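Local coordinates for protein inosine-uridine nucleoside N-ribohydrolase (Xanthomonas oryzae pv. oryzae, PDB 4KL0) that binds calcium and probably hydrolyses N-glycosyl compounds, although its function has not been established, at residues Ala228-Ala233 and Asn315-Leu320. Numbering follows the deposited sequence.
Sequences AAYKAA and NLYDPL. With CA (calcium ion), chain B.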
loop_
_atom_site.group_PDB
_atom_site.type_symbol
_atom_site.label_atom_id
_atom_site.label_comp_id
_atom_site.label_asym_id
_atom_site.label_seq_id
_atom_site.Cartn_x
_atom_site.Cartn_y
_atom_site.Cartn_z
ATOM N N ALA A 228 11.926 -2.540 5.813
ATOM C CA ALA A 228 11.782 -3.564 4.777
ATOM C C ALA A 228 11.829 -2.887 3.416
ATOM O O ALA A 228 12.448 -3.386 2.482
ATOM C CB ALA A 228 10.468 -4.309 4.961
ATOM N N ALA A 229 11.174 -1.728 3.281
ATOM C CA ALA A 229 11.222 -1.039 1.986
ATOM C C ALA A 229 12.588 -0.467 1.607
ATOM O O ALA A 229 12.963 -0.456 0.413
ATOM C CB ALA A 229 10.156 0.073 1.899
ATOM N N TYR A 230 13.339 0.035 2.602
ATOM C CA TYR A 230 14.639 0.635 2.318
ATOM C C TYR A 230 15.498 -0.383 1.582
ATOM O O TYR A 230 16.209 -0.074 0.610
ATOM C CB TYR A 230 15.346 1.060 3.628
ATOM C CG TYR A 230 14.609 2.092 4.459
ATOM C CD1 TYR A 230 13.653 2.914 3.913
ATOM C CD2 TYR A 230 14.895 2.256 5.819
ATOM C CE1 TYR A 230 12.986 3.885 4.700
ATOM C CE2 TYR A 230 14.226 3.197 6.607
ATOM C CZ TYR A 230 13.283 4.005 6.045
ATOM O OH TYR A 230 12.666 4.950 6.845
ATOM N N LYS A 231 15.408 -1.620 2.034
ATOM C CA LYS A 231 16.258 -2.634 1.457
ATOM C C LYS A 231 15.933 -2.935 -0.022
ATOM O O LYS A 231 16.819 -3.280 -0.820
ATOM C CB LYS A 231 16.144 -3.876 2.306
ATOM C CG LYS A 231 17.196 -4.928 1.978
ATOM C CD LYS A 231 17.335 -5.872 3.144
ATOM C CE LYS A 231 18.557 -6.748 2.994
ATOM N NZ LYS A 231 18.231 -8.077 3.599
ATOM N N ALA A 232 14.662 -2.792 -0.389
ATOM C CA ALA A 232 14.209 -3.122 -1.744
ATOM C C ALA A 232 13.859 -1.865 -2.578
ATOM O O ALA A 232 13.028 -1.925 -3.498
ATOM C CB ALA A 232 12.989 -4.080 -1.649
ATOM N N ALA A 233 14.486 -0.727 -2.262
ATOM C CA ALA A 233 14.164 0.538 -2.916
ATOM C C ALA A 233 14.445 0.438 -4.396
ATOM O O ALA A 233 15.426 -0.207 -4.794
ATOM C CB ALA A 233 15.012 1.699 -2.299
ATOM N N ASN A 315 11.548 4.418 -2.168
ATOM C CA ASN A 315 10.868 3.354 -1.414
ATOM C C ASN A 315 9.453 2.989 -1.904
ATOM O O ASN A 315 8.680 3.902 -2.291
ATOM C CB ASN A 315 10.812 3.761 0.045
ATOM C CG ASN A 315 12.189 3.911 0.636
ATOM O OD1 ASN A 315 13.129 3.183 0.261
ATOM N ND2 ASN A 315 12.324 4.836 1.584
ATOM N N LEU A 316 9.145 1.690 -1.949
ATOM C CA LEU A 316 7.775 1.206 -2.291
ATOM C C LEU A 316 7.136 0.448 -1.101
ATOM O O LEU A 316 7.013 -0.789 -1.084
ATOM C CB LEU A 316 7.787 0.300 -3.550
ATOM C CG LEU A 316 8.116 1.040 -4.847
ATOM C CD1 LEU A 316 8.233 0.089 -6.093
ATOM C CD2 LEU A 316 7.122 2.228 -5.047
ATOM N N TYR A 317 6.648 1.178 -0.110
ATOM C CA TYR A 317 6.220 0.518 1.103
ATOM C C TYR A 317 4.970 -0.298 0.891
ATOM O O TYR A 317 4.869 -1.434 1.302
ATOM C CB TYR A 317 5.878 1.566 2.185
ATOM C CG TYR A 317 6.963 2.592 2.418
ATOM C CD1 TYR A 317 8.033 2.308 3.246
ATOM C CD2 TYR A 317 6.884 3.849 1.822
ATOM C CE1 TYR A 317 9.038 3.258 3.471
ATOM C CE2 TYR A 317 7.879 4.805 2.021
ATOM C CZ TYR A 317 8.942 4.496 2.845
ATOM O OH TYR A 317 9.929 5.456 3.067
ATOM N N ASP A 318 4.003 0.303 0.230
ATOM C CA ASP A 318 2.732 -0.373 0.106
ATOM C C ASP A 318 2.752 -1.570 -0.873
ATOM O O ASP A 318 2.113 -2.612 -0.605
ATOM C CB ASP A 318 1.648 0.640 -0.280
ATOM C CG ASP A 318 1.361 1.628 0.824
ATOM O OD1 ASP A 318 1.809 1.444 1.972
ATOM O OD2 ASP A 318 0.632 2.619 0.596
ATOM N N PRO A 319 3.457 -1.458 -2.002
ATOM C CA PRO A 319 3.514 -2.630 -2.878
ATOM C C PRO A 319 4.189 -3.787 -2.186
ATOM O O PRO A 319 3.736 -4.917 -2.362
ATOM C CB PRO A 319 4.419 -2.143 -4.004
ATOM C CG PRO A 319 4.072 -0.713 -4.119
ATOM C CD PRO A 319 3.937 -0.235 -2.684
ATOM N N LEU A 320 5.227 -3.531 -1.401
ATOM C CA LEU A 320 5.851 -4.624 -0.688
ATOM C C LEU A 320 4.901 -5.249 0.320
ATOM O O LEU A 320 4.975 -6.446 0.586
ATOM C CB LEU A 320 7.114 -4.145 0.027
ATOM C CG LEU A 320 8.251 -3.896 -0.966
ATOM C CD1 LEU A 320 9.385 -3.066 -0.266
ATOM C CD2 LEU A 320 8.843 -5.224 -1.462
HETATM CA CA CA B . -0.577 4.331 1.730
HETATM O O HOH W 1 10.926 -0.371 -1.670
HETATM O O HOH W 2 10.967 6.259 5.397
HETATM O O HOH W 3 1.354 3.478 3.407
HETATM O O HOH W 4 1.461 5.685 1.288
HETATM O O HOH W 5 -0.353 5.841 3.829
#
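Segment 228-233, on helix 226-231, packs against 315-320, which leads into helix 317-325, with Ala229 CA 5.3 Å from Tyr317 CA. In this nucleoside hydrolase fold the second helix carries a calcium ligand, Asp318, on its first turn. Leu316 is the N-cap residue. No direct hydrogen bond joins the two segments; apolar contacts and waters do. Ala229 is the centre of the contact. Its methyl points at the other segment and lies obliquely against the Tyr317 ring, with CB 3.4 Å from CD1. Leu320 approaches the same residue with one branch, CD1, which sits 3.5 Å from Ala229 CA and also touches Ala232 CB. The Asn315 amide crosses Tyr230 obliquely, its plane 39° from that of the ring. Its ND2 sits at the ring edge, 3.3 Å from Tyr230 CD1. The same ND2 donates to Tyr317 OH within its own segment, a somewhat bent bond with the oxygen 24° out of the amide plane. This ties the amide to the second tyrosine. Water 1 bridges the backbones, donating a hydrogen bond to Ala229 O and accepting one from Leu316 N. Asp41, next to the calcium ligand Asp42, accepts a hydrogen bond from Asp318 N at its OD2. Asp35, Asp42 and Ile151 O join Asp318 around the calcium, which Asp318 OD2 binds at 2.4 Å; OD1 instead accepts from water 3, itself a calcium ligand. At the tyrosine tips, water 2 joins the two hydroxyls, 2.6 Å from Tyr230 OH and 2.7 Å from Tyr317 OH.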